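Local coordinates for iron-regulated ABC transporter siderophore-binding protein SirA (Staphylococcus aureus subsp. aureus, PDB 3MWF), which binds the siderophore staphyloferrin B and probably hands its iron complex to an ABC transporter for import, at residues Lys22-Leu27 with Val40-Ala45; Asp33-Leu38 with Lys121-Ala126. All blocks are in the same frame, centred on the assembly; numbering follows the deposited sequence.

Contact 1: Lys22-Leu27 with Val40-Ala45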
ATOM      1  N   LYS A  22     -12.105 -21.918   2.710  1.00 28.91           N
ATOM      2  CA  LYS A  22     -10.775 -22.520   2.549  1.00 28.19           C
ATOM      3  C   LYS A  22     -10.168 -22.267   1.171  1.00 26.25           C
ATOM      4  O   LYS A  22      -8.986 -22.549   0.942  1.00 27.14           O
ATOM      5  CB  LYS A  22     -10.829 -24.031   2.822  1.00 28.87           C
ATOM      6  CG  LYS A  22     -10.578 -24.407   4.277  1.00 33.21           C
ATOM      7  CD  LYS A  22     -11.854 -24.829   5.012  1.00 38.22           C
ATOM      8  CE  LYS A  22     -11.537 -25.276   6.454  1.00 40.75           C
ATOM      9  NZ  LYS A  22     -10.741 -24.252   7.228  1.00 40.38           N
ATOM     10  N   ARG A  23     -10.975 -21.756   0.245  1.00 23.39           N
ATOM     11  CA  ARG A  23     -10.520 -21.474  -1.108  1.00 21.10           C
ATOM     12  C   ARG A  23     -10.771 -20.000  -1.411  1.00 19.67           C
ATOM     13  O   ARG A  23     -11.844 -19.641  -1.902  1.00 20.46           O
ATOM     14  CB  ARG A  23     -11.255 -22.349  -2.128  1.00 21.03           C
ATOM     15  CG  ARG A  23     -11.053 -23.846  -1.918  1.00 22.41           C
ATOM     16  CD  ARG A  23     -11.770 -24.650  -3.002  1.00 22.91           C
ATOM     17  NE  ARG A  23     -11.247 -24.371  -4.337  1.00 24.38           N
ATOM     18  CZ  ARG A  23     -10.100 -24.859  -4.814  1.00 25.35           C
ATOM     19  NH1 ARG A  23      -9.358 -25.679  -4.069  1.00 25.57           N
ATOM     20  NH2 ARG A  23      -9.699 -24.536  -6.038  1.00 24.60           N
ATOM     21  N   VAL A  24      -9.806 -19.146  -1.086  0.50 18.65           N
ATOM     22  CA  VAL A  24      -9.996 -17.701  -1.226  0.50 17.56           C
ATOM     23  C   VAL A  24      -9.245 -17.153  -2.436  0.50 17.11           C
ATOM     24  O   VAL A  24      -8.126 -17.593  -2.734  0.50 16.72           O
ATOM     25  CB  VAL A  24      -9.609 -16.945   0.074  0.50 17.89           C
ATOM     26  CG1 VAL A  24      -8.122 -17.061   0.346  0.50 17.29           C
ATOM     27  CG2 VAL A  24     -10.028 -15.471   0.004  0.50 18.39           C
ATOM     28  N   VAL A  25      -9.886 -16.226  -3.150  1.00 16.29           N
ATOM     29  CA  VAL A  25      -9.301 -15.539  -4.293  1.00 15.22           C
ATOM     30  C   VAL A  25      -9.139 -14.087  -3.872  1.00 15.29           C
ATOM     31  O   VAL A  25     -10.099 -13.463  -3.436  1.00 15.54           O
ATOM     32  CB  VAL A  25     -10.174 -15.665  -5.555  1.00 14.63           C
ATOM     33  CG1 VAL A  25      -9.697 -14.705  -6.654  1.00 15.48           C
ATOM     34  CG2 VAL A  25     -10.152 -17.123  -6.056  1.00 14.79           C
ATOM     35  N   THR A  26      -7.925 -13.560  -4.019  1.00 13.90           N
ATOM     36  CA  THR A  26      -7.605 -12.189  -3.605  1.00 12.47           C
ATOM     37  C   THR A  26      -7.379 -11.323  -4.818  1.00 12.08           C
ATOM     38  O   THR A  26      -6.530 -11.633  -5.665  1.00 13.22           O
ATOM     39  CB  THR A  26      -6.381 -12.174  -2.654  1.00 12.92           C
ATOM     40  OG1 THR A  26      -5.333 -12.998  -3.203  1.00 12.09           O
ATOM     41  CG2 THR A  26      -6.772 -12.685  -1.291  1.00 13.02           C
ATOM     42  N   LEU A  27      -8.134 -10.222  -4.907  1.00 11.42           N
ATOM     43  CA  LEU A  27      -8.152  -9.366  -6.112  1.00 10.46           C
ATOM     44  C   LEU A  27      -7.395  -8.051  -5.989  1.00 10.69           C
ATOM     45  O   LEU A  27      -7.498  -7.209  -6.866  1.00 11.62           O
ATOM     46  CB  LEU A  27      -9.601  -9.075  -6.537  1.00 10.02           C
ATOM     47  CG  LEU A  27     -10.405 -10.351  -6.863  1.00 11.53           C
ATOM     48  CD1 LEU A  27     -11.789  -9.959  -7.355  1.00 11.47           C
ATOM     49  CD2 LEU A  27      -9.711 -11.188  -7.929  1.00 13.25           C
ATOM     50  N   VAL A  40      -3.505 -18.354   5.340  1.00 23.53           N
ATOM     51  CA  VAL A  40      -4.383 -18.881   4.301  1.00 24.25           C
ATOM     52  C   VAL A  40      -3.817 -18.610   2.906  1.00 23.68           C
ATOM     53  O   VAL A  40      -3.885 -17.473   2.424  1.00 25.52           O
ATOM     54  CB  VAL A  40      -5.812 -18.265   4.407  1.00 24.45           C
ATOM     55  CG1 VAL A  40      -6.752 -18.877   3.375  1.00 25.66           C
ATOM     56  CG2 VAL A  40      -6.386 -18.430   5.799  1.00 26.33           C
ATOM     57  N   LYS A  41      -3.270 -19.637   2.251  0.50 22.59           N
ATOM     58  CA  LYS A  41      -2.759 -19.489   0.883  0.50 21.79           C
ATOM     59  C   LYS A  41      -3.916 -19.401  -0.119  0.50 20.78           C
ATOM     60  O   LYS A  41      -4.679 -20.357  -0.262  0.50 20.31           O
ATOM     61  CB  LYS A  41      -1.832 -20.655   0.498  0.50 21.97           C
ATOM     62  CG  LYS A  41      -0.621 -20.862   1.415  0.50 23.83           C
ATOM     63  CD  LYS A  41      -0.877 -21.972   2.440  0.50 25.87           C
ATOM     64  CE  LYS A  41       0.405 -22.410   3.142  0.50 27.68           C
ATOM     65  NZ  LYS A  41       1.421 -22.910   2.157  0.50 28.36           N
ATOM     66  N   PRO A  42      -4.050 -18.256  -0.822  1.00 19.74           N
ATOM     67  CA  PRO A  42      -5.130 -18.104  -1.788  1.00 19.03           C
ATOM     68  C   PRO A  42      -5.059 -19.158  -2.898  1.00 18.25           C
ATOM     69  O   PRO A  42      -3.970 -19.537  -3.325  1.00 17.63           O
ATOM     70  CB  PRO A  42      -4.907 -16.693  -2.368  1.00 18.17           C
ATOM     71  CG  PRO A  42      -4.119 -15.976  -1.337  1.00 20.22           C
ATOM     72  CD  PRO A  42      -3.203 -17.047  -0.757  1.00 19.97           C
ATOM     73  N   VAL A  43      -6.214 -19.641  -3.341  1.00 18.14           N
ATOM     74  CA  VAL A  43      -6.238 -20.524  -4.498  1.00 17.99           C
ATOM     75  C   VAL A  43      -6.033 -19.749  -5.796  1.00 17.33           C
ATOM     76  O   VAL A  43      -5.607 -20.309  -6.816  1.00 17.82           O
ATOM     77  CB  VAL A  43      -7.486 -21.444  -4.532  1.00 18.53           C
ATOM     78  CG1 VAL A  43      -7.498 -22.308  -3.257  1.00 18.36           C
ATOM     79  CG2 VAL A  43      -8.790 -20.637  -4.698  1.00 18.61           C
ATOM     80  N   GLY A  44      -6.341 -18.446  -5.740  1.00 16.33           N
ATOM     81  CA  GLY A  44      -6.197 -17.551  -6.883  1.00 15.10           C
ATOM     82  C   GLY A  44      -5.839 -16.148  -6.408  1.00 14.90           C
ATOM     83  O   GLY A  44      -6.251 -15.736  -5.342  1.00 14.45           O
ATOM     84  N   ALA A  45      -5.065 -15.438  -7.215  1.00 14.64           N
ATOM     85  CA  ALA A  45      -4.641 -14.057  -6.887  1.00 13.47           C
ATOM     86  C   ALA A  45      -4.447 -13.271  -8.146  1.00 13.37           C
ATOM     87  O   ALA A  45      -4.092 -13.818  -9.189  1.00 14.15           O
ATOM     88  CB  ALA A  45      -3.360 -14.054  -6.077  1.00 14.07           C
TER
HETATM   89  O   HOH W   1      -7.495 -20.445  -0.137  1.00 18.83           O
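Val43 lies against Arg23, its CG1 methyl 3.9 Å above the plane of the guanidinium and over its centre. The arginine chain is bent at chi3 (62°), which places NE, and the two side chains cross at about a right angle. Arg23 NH2 and NE are bonded in turn to the carbonyls of Leu82 and Lys83, which fixes the rotation of the guanidinium. The other branch of Val43, CG2, meets CG2 of Val25 at 4.0 Å. In one of its two conformers, Val24 sets CG1 3.8 Å from Val40 CG1 and also against Pro42. Farther along the strands, Thr26 places OG1 3.6 Å from Ala45 CB and close to the ring of Pro42, while the hydroxyl hydrogen-bonds to Thr32 OG1.

Two backbone bonds join the segments, the first just before strand 44-45. Val43 N donates to Val24 O at 2.9 Å with a bent N-H...O angle of 132°, and Thr26 N donates to Gly44 O at 3.0 Å, straighter at 160°. Gly44 O also takes a CA-H...O contact from Val25 CA at 3.2 Å. Before the strands pair, a water donates to the carbonyls of Lys22 and Lys41 and accepts from Val24 N, 2.8 Å from the water oxygen, bridging the diverging backbones. Thr26 and Ala45 turn their side chains to the face packed by helix 29-37, whereas Val25 points to the other. Strand 24-26, helix 29-37 and strand 44-45 thus form a beta-alpha-beta crossover, its two strands adjacent within the mixed sheet.

Contact 2: Asp33-Leu38 with Lys121-Ala126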
ATOM      1  N   ASP A  33      -1.371 -10.522   0.286  1.00 12.78           N
ATOM      2  CA  ASP A  33      -0.421 -10.444   1.376  1.00 13.14           C
ATOM      3  C   ASP A  33      -1.076 -10.759   2.710  1.00 13.99           C
ATOM      4  O   ASP A  33      -0.537 -11.517   3.523  1.00 14.83           O
ATOM      5  CB  ASP A  33       0.227  -9.052   1.389  1.00 12.93           C
ATOM      6  CG  ASP A  33       1.272  -8.891   2.509  1.00 14.48           C
ATOM      7  OD1 ASP A  33       0.883  -8.821   3.706  1.00 13.77           O
ATOM      8  OD2 ASP A  33       2.491  -8.815   2.168  1.00 17.06           O
ATOM      9  N   VAL A  34      -2.242 -10.178   2.943  1.00 13.87           N
ATOM     10  CA  VAL A  34      -2.948 -10.388   4.210  1.00 14.49           C
ATOM     11  C   VAL A  34      -3.386 -11.857   4.347  1.00 14.64           C
ATOM     12  O   VAL A  34      -3.278 -12.434   5.435  1.00 16.42           O
ATOM     13  CB  VAL A  34      -4.116  -9.386   4.348  1.00 14.80           C
ATOM     14  CG1 VAL A  34      -5.098  -9.784   5.487  1.00 15.12           C
ATOM     15  CG2 VAL A  34      -3.566  -7.988   4.608  1.00 15.60           C
ATOM     16  N   ALA A  35      -3.837 -12.460   3.245  1.00 15.51           N
ATOM     17  CA  ALA A  35      -4.261 -13.875   3.298  1.00 16.16           C
ATOM     18  C   ALA A  35      -3.078 -14.731   3.761  1.00 17.15           C
ATOM     19  O   ALA A  35      -3.188 -15.550   4.693  1.00 18.21           O
ATOM     20  CB  ALA A  35      -4.734 -14.328   1.927  1.00 16.48           C
ATOM     21  N   VAL A  36      -1.933 -14.534   3.117  1.00 16.38           N
ATOM     22  CA  VAL A  36      -0.718 -15.255   3.514  1.00 17.10           C
ATOM     23  C   VAL A  36      -0.348 -15.004   4.987  1.00 18.05           C
ATOM     24  O   VAL A  36      -0.026 -15.942   5.746  1.00 18.53           O
ATOM     25  CB  VAL A  36       0.437 -14.917   2.535  1.00 16.64           C
ATOM     26  CG1 VAL A  36       1.809 -15.380   3.072  1.00 19.24           C
ATOM     27  CG2 VAL A  36       0.170 -15.503   1.136  1.00 15.84           C
ATOM     28  N   SER A  37      -0.435 -13.745   5.408  1.00 17.23           N
ATOM     29  CA  SER A  37      -0.124 -13.342   6.781  1.00 18.20           C
ATOM     30  C   SER A  37      -1.037 -14.010   7.820  1.00 19.13           C
ATOM     31  O   SER A  37      -0.623 -14.262   8.979  1.00 18.72           O
ATOM     32  CB  SER A  37      -0.235 -11.818   6.884  1.00 16.51           C
ATOM     33  OG  SER A  37       0.799 -11.194   6.126  1.00 17.80           O
ATOM     34  N   LEU A  38      -2.269 -14.284   7.404  1.00 19.75           N
ATOM     35  CA  LEU A  38      -3.268 -14.936   8.256  1.00 21.49           C
ATOM     36  C   LEU A  38      -3.210 -16.473   8.164  1.00 22.79           C
ATOM     37  O   LEU A  38      -4.035 -17.165   8.780  1.00 24.21           O
ATOM     38  CB  LEU A  38      -4.669 -14.430   7.909  1.00 20.94           C
ATOM     39  CG  LEU A  38      -4.973 -12.973   8.284  1.00 19.85           C
ATOM     40  CD1 LEU A  38      -6.274 -12.544   7.672  1.00 20.05           C
ATOM     41  CD2 LEU A  38      -5.027 -12.782   9.798  1.00 22.29           C
ATOM     42  N   LYS A 121      -8.495  -6.598   9.197  1.00 17.37           N
ATOM     43  CA  LYS A 121      -9.734  -6.773   9.988  1.00 18.41           C
ATOM     44  C   LYS A 121     -10.843  -7.469   9.205  1.00 18.76           C
ATOM     45  O   LYS A 121     -11.436  -8.432   9.696  1.00 19.09           O
ATOM     46  CB  LYS A 121     -10.242  -5.417  10.498  1.00 19.24           C
ATOM     47  CG  LYS A 121      -9.383  -4.811  11.573  1.00 23.11           C
ATOM     48  CD  LYS A 121      -9.820  -3.358  11.843  1.00 28.38           C
ATOM     49  CE  LYS A 121      -8.603  -2.452  12.036  1.00 33.06           C
ATOM     50  NZ  LYS A 121      -8.967  -1.108  12.604  1.00 37.03           N
ATOM     51  N   LEU A 122     -11.118  -6.992   7.992  1.00 18.13           N
ATOM     52  CA  LEU A 122     -12.145  -7.596   7.141  1.00 17.54           C
ATOM     53  C   LEU A 122     -11.844  -9.063   6.859  1.00 17.82           C
ATOM     54  O   LEU A 122     -12.732  -9.916   6.951  1.00 17.38           O
ATOM     55  CB  LEU A 122     -12.272  -6.842   5.821  1.00 17.39           C
ATOM     56  CG  LEU A 122     -13.284  -7.400   4.817  1.00 18.19           C
ATOM     57  CD1 LEU A 122     -14.685  -7.409   5.400  1.00 18.82           C
ATOM     58  CD2 LEU A 122     -13.279  -6.566   3.559  1.00 18.34           C
ATOM     59  N   MET A 123     -10.607  -9.346   6.471  1.00 17.45           N
ATOM     60  CA  MET A 123     -10.261 -10.712   6.115  1.00 17.67           C
ATOM     61  C   MET A 123     -10.221 -11.609   7.336  1.00 18.70           C
ATOM     62  O   MET A 123     -10.585 -12.790   7.237  1.00 18.87           O
ATOM     63  CB  MET A 123      -8.969 -10.760   5.303  1.00 17.63           C
ATOM     64  CG  MET A 123      -9.149 -10.166   3.909  1.00 16.40           C
ATOM     65  SD  MET A 123      -7.683 -10.230   2.856  1.00 16.28           S
ATOM     66  CE  MET A 123      -7.530 -12.009   2.674  1.00 15.72           C
ATOM     67  N   GLY A 124      -9.846 -11.038   8.481  1.00 19.83           N
ATOM     68  CA  GLY A 124      -9.897 -11.765   9.752  1.00 21.53           C
ATOM     69  C   GLY A 124     -11.314 -12.285   9.998  1.00 22.74           C
ATOM     70  O   GLY A 124     -11.515 -13.474  10.313  1.00 23.50           O
ATOM     71  N   LYS A 125     -12.296 -11.397   9.837  1.00 23.24           N
ATOM     72  CA  LYS A 125     -13.704 -11.761  10.032  1.00 24.35           C
ATOM     73  C   LYS A 125     -14.202 -12.781   8.994  1.00 23.83           C
ATOM     74  O   LYS A 125     -14.857 -13.760   9.345  1.00 23.18           O
ATOM     75  CB  LYS A 125     -14.594 -10.518  10.049  1.00 24.91           C
ATOM     76  CG  LYS A 125     -16.014 -10.808  10.534  1.00 29.32           C
ATOM     77  CD  LYS A 125     -16.736  -9.544  11.006  1.00 34.30           C
ATOM     78  CE  LYS A 125     -18.229  -9.807  11.278  1.00 37.10           C
ATOM     79  NZ  LYS A 125     -18.465 -10.915  12.270  1.00 41.25           N
ATOM     80  N   ALA A 126     -13.862 -12.546   7.726  1.00 22.75           N
ATOM     81  CA  ALA A 126     -14.340 -13.362   6.632  1.00 22.97           C
ATOM     82  C   ALA A 126     -13.772 -14.769   6.700  1.00 23.43           C
ATOM     83  O   ALA A 126     -14.466 -15.740   6.342  1.00 24.23           O
ATOM     84  CB  ALA A 126     -14.006 -12.702   5.281  1.00 22.87           C
TER
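No flat side-chain group takes part where Met123 meets Val34, Ala35 and Leu38; aliphatic carbons and a thioether make the side-chain contacts. Two backbone peptides are touched: Met123 CE comes within 3.8 Å of Ala35 N, and Leu38 CD1 approaches Gly124 N at 4.0 Å. The same leucine methyl also touches Met123 CB at 4.0 Å, so one leucine branch rests against two successive residues of helix 116-127.

Met123 carries most of the contact and spreads it over its length. Its chain runs extended through chi2 (-178°), which sends SD out from its own helix until it lies 3.7 Å from Val34 CG1. A turn at chi3 (65°) then swings CE round to Ala35, where it sits 3.7 Å from CB. Along the methionine, CB meets Leu38 and Val34, SD meets Val34, and CE meets Ala35. The valine and methionine side chains cross obliquely. No hydrogen bond joins the two segments, so the helices are held here by apolar contact alone.

Farther round helix 29-37, Asp33 O accepts from both Ser37 N and Ser37 OG, the hydroxyl lying above the carbonyl plane at 2.9 Å from that oxygen. In the Asp33 carboxylate, OD1 accepts from Lys278 N at the start of helix 277-290, and OD2 pairs separately with Tyr57 OH. Leu38 continues onto Glu132 and Leu136 of helix 130-155, while Ala35 also touches Pro42 in the loop before strand 44-45. Helix 29-37 is thereby packed among helices 116-127, 130-155 and 277-290, close to the sheet that contains strands 24-26 and 44-45.

Overall arrangement
The centres of contacts 1 and 2 lie 10 Å apart on the same side of the chain's centre, and their segments alternate along the sequence: 22-27, 33-38, 40-45, 121-126. Contact 1 pairs the strands of a beta-alpha-beta unit, and contact 2 joins the unit's connecting helix to helix 116-127. They touch directly: Thr26 CG2 packs on both Ala35 CB and Met123 CE, and Val40 N probably hydrogen-bonds to Ala35 O at 2.9 Å. Both belong to the sheet-and-helix packing in the N-terminal half of this member of the periplasmic binding protein family, away from the siderophore. In contact 2, the side chain of Val34 is about 13 Å from the bound SE8, staphyloferrin B.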